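Local coordinates for protein putative lipase (Bacteroides thetaiotaomicron VPI-5482, PDB 3BZW) that is a putative lipase of the GDSL-like (SGNH) hydrolase family and probably hydrolyses ester bonds, perhaps those of lysophospholipids, at residues K27-I32 with A91-M96. Residues are numbered along the deposited sequence; the frame is centred on the assembly and turned at random.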
# COMPACT_ATOMS: atom_id res chain seq x y z
N LYS A 27 24.69 -30.41 -29.38
CA LYS A 27 23.77 -31.28 -28.65
C LYS A 27 22.51 -31.63 -29.44
O LYS A 27 22.20 -30.99 -30.45
CB LYS A 27 23.38 -30.64 -27.32
CG LYS A 27 24.57 -30.33 -26.42
CD LYS A 27 25.40 -31.56 -26.12
CE LYS A 27 26.57 -31.21 -25.20
NZ LYS A 27 27.52 -32.35 -25.04
N LYS A 28 21.79 -32.64 -28.97
CA LYS A 28 20.56 -33.05 -29.62
C LYS A 28 19.42 -32.61 -28.72
O LYS A 28 19.36 -32.98 -27.55
CB LYS A 28 20.57 -34.57 -29.83
CG LYS A 28 21.83 -34.99 -30.59
CD LYS A 28 21.70 -36.32 -31.29
CE LYS A 28 22.96 -36.58 -32.11
NZ LYS A 28 22.84 -37.81 -32.93
N VAL A 29 18.51 -31.81 -29.28
CA VAL A 29 17.41 -31.27 -28.51
C VAL A 29 16.01 -31.63 -29.00
O VAL A 29 15.73 -31.61 -30.20
CB VAL A 29 17.51 -29.72 -28.44
CG1 VAL A 29 16.36 -29.16 -27.62
CG2 VAL A 29 18.85 -29.31 -27.84
N GLY A 30 15.13 -31.95 -28.06
CA GLY A 30 13.76 -32.27 -28.40
C GLY A 30 12.94 -31.00 -28.24
O GLY A 30 13.04 -30.33 -27.21
N TYR A 31 12.16 -30.65 -29.25
CA TYR A 31 11.34 -29.44 -29.18
C TYR A 31 9.85 -29.77 -29.12
O TYR A 31 9.26 -30.24 -30.09
CB TYR A 31 11.62 -28.54 -30.39
CG TYR A 31 13.05 -28.05 -30.49
CD1 TYR A 31 14.03 -28.80 -31.13
CD2 TYR A 31 13.42 -26.82 -29.95
CE1 TYR A 31 15.35 -28.34 -31.24
CE2 TYR A 31 14.73 -26.35 -30.05
CZ TYR A 31 15.68 -27.11 -30.70
OH TYR A 31 16.97 -26.62 -30.81
N ILE A 32 9.26 -29.51 -27.96
CA ILE A 32 7.84 -29.78 -27.72
C ILE A 32 7.03 -28.49 -27.78
O ILE A 32 7.45 -27.47 -27.23
CB ILE A 32 7.67 -30.46 -26.34
CG1 ILE A 32 8.33 -31.84 -26.38
CG2 ILE A 32 6.19 -30.56 -25.96
CD1 ILE A 32 8.34 -32.56 -25.04
N ALA A 91 18.74 -32.67 -24.35
CA ALA A 91 17.95 -31.67 -23.64
C ALA A 91 16.57 -31.53 -24.28
O ALA A 91 16.34 -32.00 -25.39
CB ALA A 91 18.67 -30.32 -23.66
N ILE A 92 15.66 -30.89 -23.56
CA ILE A 92 14.29 -30.71 -24.03
C ILE A 92 13.75 -29.32 -23.75
O ILE A 92 13.88 -28.81 -22.64
CB ILE A 92 13.36 -31.73 -23.34
CG1 ILE A 92 13.85 -33.15 -23.61
CG2 ILE A 92 11.92 -31.54 -23.83
CD1 ILE A 92 13.05 -34.20 -22.90
N LEU A 93 13.16 -28.71 -24.77
CA LEU A 93 12.55 -27.40 -24.63
C LEU A 93 11.04 -27.56 -24.80
O LEU A 93 10.58 -28.24 -25.72
CB LEU A 93 13.07 -26.42 -25.69
CG LEU A 93 14.56 -26.04 -25.67
CD1 LEU A 93 14.79 -24.95 -26.70
CD2 LEU A 93 14.96 -25.56 -24.29
N VAL A 94 10.28 -26.95 -23.90
CA VAL A 94 8.83 -27.01 -23.95
C VAL A 94 8.32 -25.59 -24.13
O VAL A 94 8.44 -24.76 -23.23
CB VAL A 94 8.25 -27.61 -22.66
CG1 VAL A 94 6.75 -27.81 -22.80
CG2 VAL A 94 8.94 -28.94 -22.35
N PHE A 95 7.75 -25.32 -25.30
CA PHE A 95 7.24 -24.00 -25.68
C PHE A 95 5.74 -24.21 -25.95
O PHE A 95 5.34 -24.44 -27.09
CB PHE A 95 7.98 -23.58 -26.96
CG PHE A 95 7.78 -22.15 -27.37
CD1 PHE A 95 8.21 -21.72 -28.62
CD2 PHE A 95 7.18 -21.24 -26.52
CE1 PHE A 95 8.05 -20.40 -29.01
CE2 PHE A 95 7.01 -19.90 -26.91
CZ PHE A 95 7.45 -19.49 -28.15
N MSE A 96 4.93 -24.12 -24.90
CA MSE A 96 3.50 -24.41 -25.03
C MSE A 96 2.60 -23.56 -24.14
O MSE A 96 3.03 -23.06 -23.10
CB MSE A 96 3.30 -25.88 -24.67
CG MSE A 96 1.91 -26.44 -24.90
SE MSE A 96 1.68 -26.99 -26.72
CE MSE A 96 2.38 -28.80 -26.57
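Two adjacent inner strands of the central parallel sheet, 28-32 and 91-95, pair from Lys28 and Ala91 up to Ile32 and Phe95. Five backbone hydrogen bonds join them. The ladder starts with the longest, Ala91 N to Lys28 O at 3.3 Å, and ends with Phe95 N donating to Ile32 O. Gly30 uses both its N and its O toward strand 91-95: N donates to Ala91 O, and O accepts from Leu93 N. Ile32 N then reaches Leu93 O at 2.9 Å. Gly30 O also receives a CA-H contact from Ile92 CA at 3.4 Å.

This is the parallel sheet of the SGNH hydrolase fold, with strand order 2-1-3-4-5, counting its strands along the chain. Strand 60-63 flanks 28-32, and strand 162-166 flanks 91-95. The connection between the paired strands runs through helix 49-57, strand 60-63 and helix 74-85.

Val29, Tyr31, Ala91 and Leu93 share one face. Leu93 CD1 lies 3.6 Å from Tyr31 CE2, approaching the ring obliquely, and the two side chains run alongside each other in the same direction. Val29 CG1 is anti to the backbone N (chi1 -179°), which carries it to 4.1 Å from Leu93 CG. The same methyl sits over one face of the Tyr31 ring, offset toward the rim. Trp50 also meets this ring.

Ile32, Ile92 and Val94 lie on the other face, which helix 74-85 covers through Gln77 and Leu81. Ile32 CD1 reaches Ile92 CG2 at 3.9 Å. The other branch of Ile32, CG2, is anti to the backbone N and touches Val94 CG1 and, at 4.2 Å, the CE methyl of selenomethionine Met96.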